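Flagellar biosynthesis protein FlaG (Helicobacter pylori, PDB 6JSX) probably takes part in building the bacterial flagellum, as a member of the FlaG family of flagellar proteins. Local coordinates at residues Arg65-Ile68 with Gly69-Asp73. Residues are numbered along the deposited sequence; the frame is centred on the assembly and turned at random.
Sequences RDVI and GIIFD
Val67 and Ile71, one helical turn apart, lie side by side and point the same way, with CG1 of Val67 3.6 Å from CD1 of Ile71. With chi1 at 166°, CG1 of Val67 lies opposite the backbone nitrogen and beside the carbonyl carbon, which tips it forward along the helix toward the extended end of Ile71. One residue further on, Ile68 and Phe72 cross at a slant: CG2 of Ile68 comes within 3.8 Å of CD2 of Phe72, and the carbonyl oxygen of Ile68 sits at the edge of the phenyl ring, near its plane. One face of the ring is taken by CG2 of Ile71, 3.5 Å above the plane and over its centre, a CH-pi-like approach between consecutive residues. The spacing is that of the last turns of the C-terminal helix 54-72, which follows the three-stranded antiparallel sheet and whose end lies at the interface with the second subunit. Four successive i to i+4 bonds carry the backbone here, from Gly69 N to Arg65 O through Phe72 N to Ile68 O. The bond from Ile71 N to Val67 O (3.0 Å) enters nearly in line with the carbonyl, whereas Gly69 N reaches Arg65 O with a more bent N-H, at 137°. Asp73 N adds one more such bond, to Gly69 O. Gly69 itself is buried. Arg65 packs on Gly69 of the second subunit, and Arg65 of that subunit packs against Ile68 and forms a salt bridge with the carboxylate of Asp73, while Lys6 of the second subunit packs against Ile71 and Phe72.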
ATOM      1  N   ARG A  65       8.391   5.954  -3.878  1.00 72.44           N
ATOM      2  CA  ARG A  65       8.605   6.302  -5.280  1.00 78.17           C
ATOM      3  C   ARG A  65      10.018   5.946  -5.745  1.00 79.08           C
ATOM      4  O   ARG A  65      10.205   5.355  -6.812  1.00 79.44           O
ATOM      5  CB  ARG A  65       8.340   7.787  -5.535  1.00 82.15           C
ATOM      6  CG  ARG A  65       8.931   8.267  -6.853  1.00 87.29           C
ATOM      7  CD  ARG A  65       8.292   9.538  -7.369  1.00 94.20           C
ATOM      8  NE  ARG A  65       8.451   9.641  -8.818  1.00102.03           N
ATOM      9  CZ  ARG A  65       9.402  10.345  -9.426  1.00109.49           C
ATOM     10  NH1 ARG A  65      10.283  11.036  -8.710  1.00114.16           N
ATOM     11  NH2 ARG A  65       9.464  10.369 -10.753  1.00109.92           N
ATOM     12  N   ASP A  66      11.005   6.302  -4.934  1.00 72.86           N
ATOM     13  CA  ASP A  66      12.398   6.042  -5.267  1.00 69.98           C
ATOM     14  C   ASP A  66      12.801   4.580  -5.091  1.00 67.24           C
ATOM     15  O   ASP A  66      13.639   4.073  -5.828  1.00 75.11           O
ATOM     16  CB  ASP A  66      13.293   6.952  -4.445  1.00 80.87           C
ATOM     17  CG  ASP A  66      12.927   8.403  -4.614  1.00 93.42           C
ATOM     18  OD1 ASP A  66      13.315   8.989  -5.654  1.00 94.38           O
ATOM     19  OD2 ASP A  66      12.232   8.946  -3.723  1.00 97.44           O
ATOM     20  N   VAL A  67      12.210   3.903  -4.117  1.00 66.03           N
ATOM     21  CA  VAL A  67      12.457   2.479  -3.961  1.00 68.92           C
ATOM     22  C   VAL A  67      11.912   1.751  -5.182  1.00 73.02           C
ATOM     23  O   VAL A  67      12.617   0.958  -5.807  1.00 75.67           O
ATOM     24  CB  VAL A  67      11.830   1.933  -2.672  1.00 68.23           C
ATOM     25  CG1 VAL A  67      11.786   0.413  -2.697  1.00 66.83           C
ATOM     26  CG2 VAL A  67      12.606   2.434  -1.465  1.00 67.15           C
ATOM     27  N   ILE A  68      10.667   2.055  -5.536  1.00 72.67           N
ATOM     28  CA  ILE A  68      10.035   1.495  -6.734  1.00 66.14           C
ATOM     29  C   ILE A  68      10.813   1.833  -8.018  1.00 57.78           C
ATOM     30  O   ILE A  68      10.870   1.041  -8.963  1.00 55.53           O
ATOM     31  CB  ILE A  68       8.555   1.941  -6.841  1.00 62.27           C
ATOM     32  CG1 ILE A  68       7.738   1.318  -5.706  1.00 60.74           C
ATOM     33  CG2 ILE A  68       7.956   1.528  -8.159  1.00 59.33           C
ATOM     34  CD1 ILE A  68       6.269   1.705  -5.711  1.00 62.49           C
ATOM     35  N   GLY A  69      11.435   3.001  -8.038  1.00 50.07           N
ATOM     36  CA  GLY A  69      12.254   3.384  -9.165  1.00 52.12           C
ATOM     37  C   GLY A  69      13.415   2.434  -9.345  1.00 62.14           C
ATOM     38  O   GLY A  69      13.553   1.822 -10.401  1.00 69.26           O
ATOM     39  N   ILE A  70      14.243   2.295  -8.312  1.00 62.72           N
ATOM     40  CA  ILE A  70      15.457   1.477  -8.400  1.00 70.78           C
ATOM     41  C   ILE A  70      15.138  -0.016  -8.579  1.00 68.90           C
ATOM     42  O   ILE A  70      15.841  -0.739  -9.292  1.00 68.25           O
ATOM     43  CB  ILE A  70      16.382   1.701  -7.178  1.00 80.92           C
ATOM     44  CG1 ILE A  70      16.907   3.134  -7.175  1.00 83.04           C
ATOM     45  CG2 ILE A  70      17.565   0.751  -7.204  1.00 86.85           C
ATOM     46  CD1 ILE A  70      17.745   3.463  -8.392  1.00 85.66           C
ATOM     47  N   ILE A  71      14.059  -0.469  -7.951  1.00 58.94           N
ATOM     48  CA  ILE A  71      13.647  -1.849  -8.109  1.00 62.39           C
ATOM     49  C   ILE A  71      13.044  -2.154  -9.488  1.00 65.95           C
ATOM     50  O   ILE A  71      13.369  -3.184 -10.075  1.00 66.40           O
ATOM     51  CB  ILE A  71      12.686  -2.293  -6.983  1.00 66.60           C
ATOM     52  CG1 ILE A  71      13.333  -2.094  -5.611  1.00 72.80           C
ATOM     53  CG2 ILE A  71      12.316  -3.750  -7.139  1.00 57.68           C
ATOM     54  CD1 ILE A  71      12.484  -2.601  -4.452  1.00 65.47           C
ATOM     55  N   PHE A  72      12.189  -1.278 -10.020  1.00 73.05           N
ATOM     56  CA  PHE A  72      11.456  -1.617 -11.255  1.00 74.18           C
ATOM     57  C   PHE A  72      11.724  -0.765 -12.500  1.00 80.68           C
ATOM     58  O   PHE A  72      11.111  -0.998 -13.544  1.00 86.24           O
ATOM     59  CB  PHE A  72       9.946  -1.638 -11.006  1.00 70.23           C
ATOM     60  CG  PHE A  72       9.528  -2.514  -9.866  1.00 72.65           C
ATOM     61  CD1 PHE A  72       9.340  -3.874 -10.052  1.00 72.39           C
ATOM     62  CD2 PHE A  72       9.311  -1.976  -8.602  1.00 78.18           C
ATOM     63  CE1 PHE A  72       8.953  -4.691  -8.990  1.00 71.10           C
ATOM     64  CE2 PHE A  72       8.919  -2.786  -7.530  1.00 76.53           C
ATOM     65  CZ  PHE A  72       8.741  -4.147  -7.729  1.00 70.57           C
ATOM     66  N   ASP A  73      12.616   0.215 -12.412  1.00 89.75           N
ATOM     67  CA  ASP A  73      12.820   1.136 -13.539  1.00 97.27           C
ATOM     68  C   ASP A  73      14.265   1.172 -14.063  1.00 83.90           C
ATOM     69  O   ASP A  73      15.228   1.124 -13.295  1.00 74.90           O
ATOM     70  CB  ASP A  73      12.319   2.543 -13.174  1.00113.31           C
ATOM     71  CG  ASP A  73      12.873   3.626 -14.082  1.00134.21           C
ATOM     72  OD1 ASP A  73      12.893   3.431 -15.320  1.00142.92           O
ATOM     73  OD2 ASP A  73      13.294   4.677 -13.551  1.00139.09           O
TER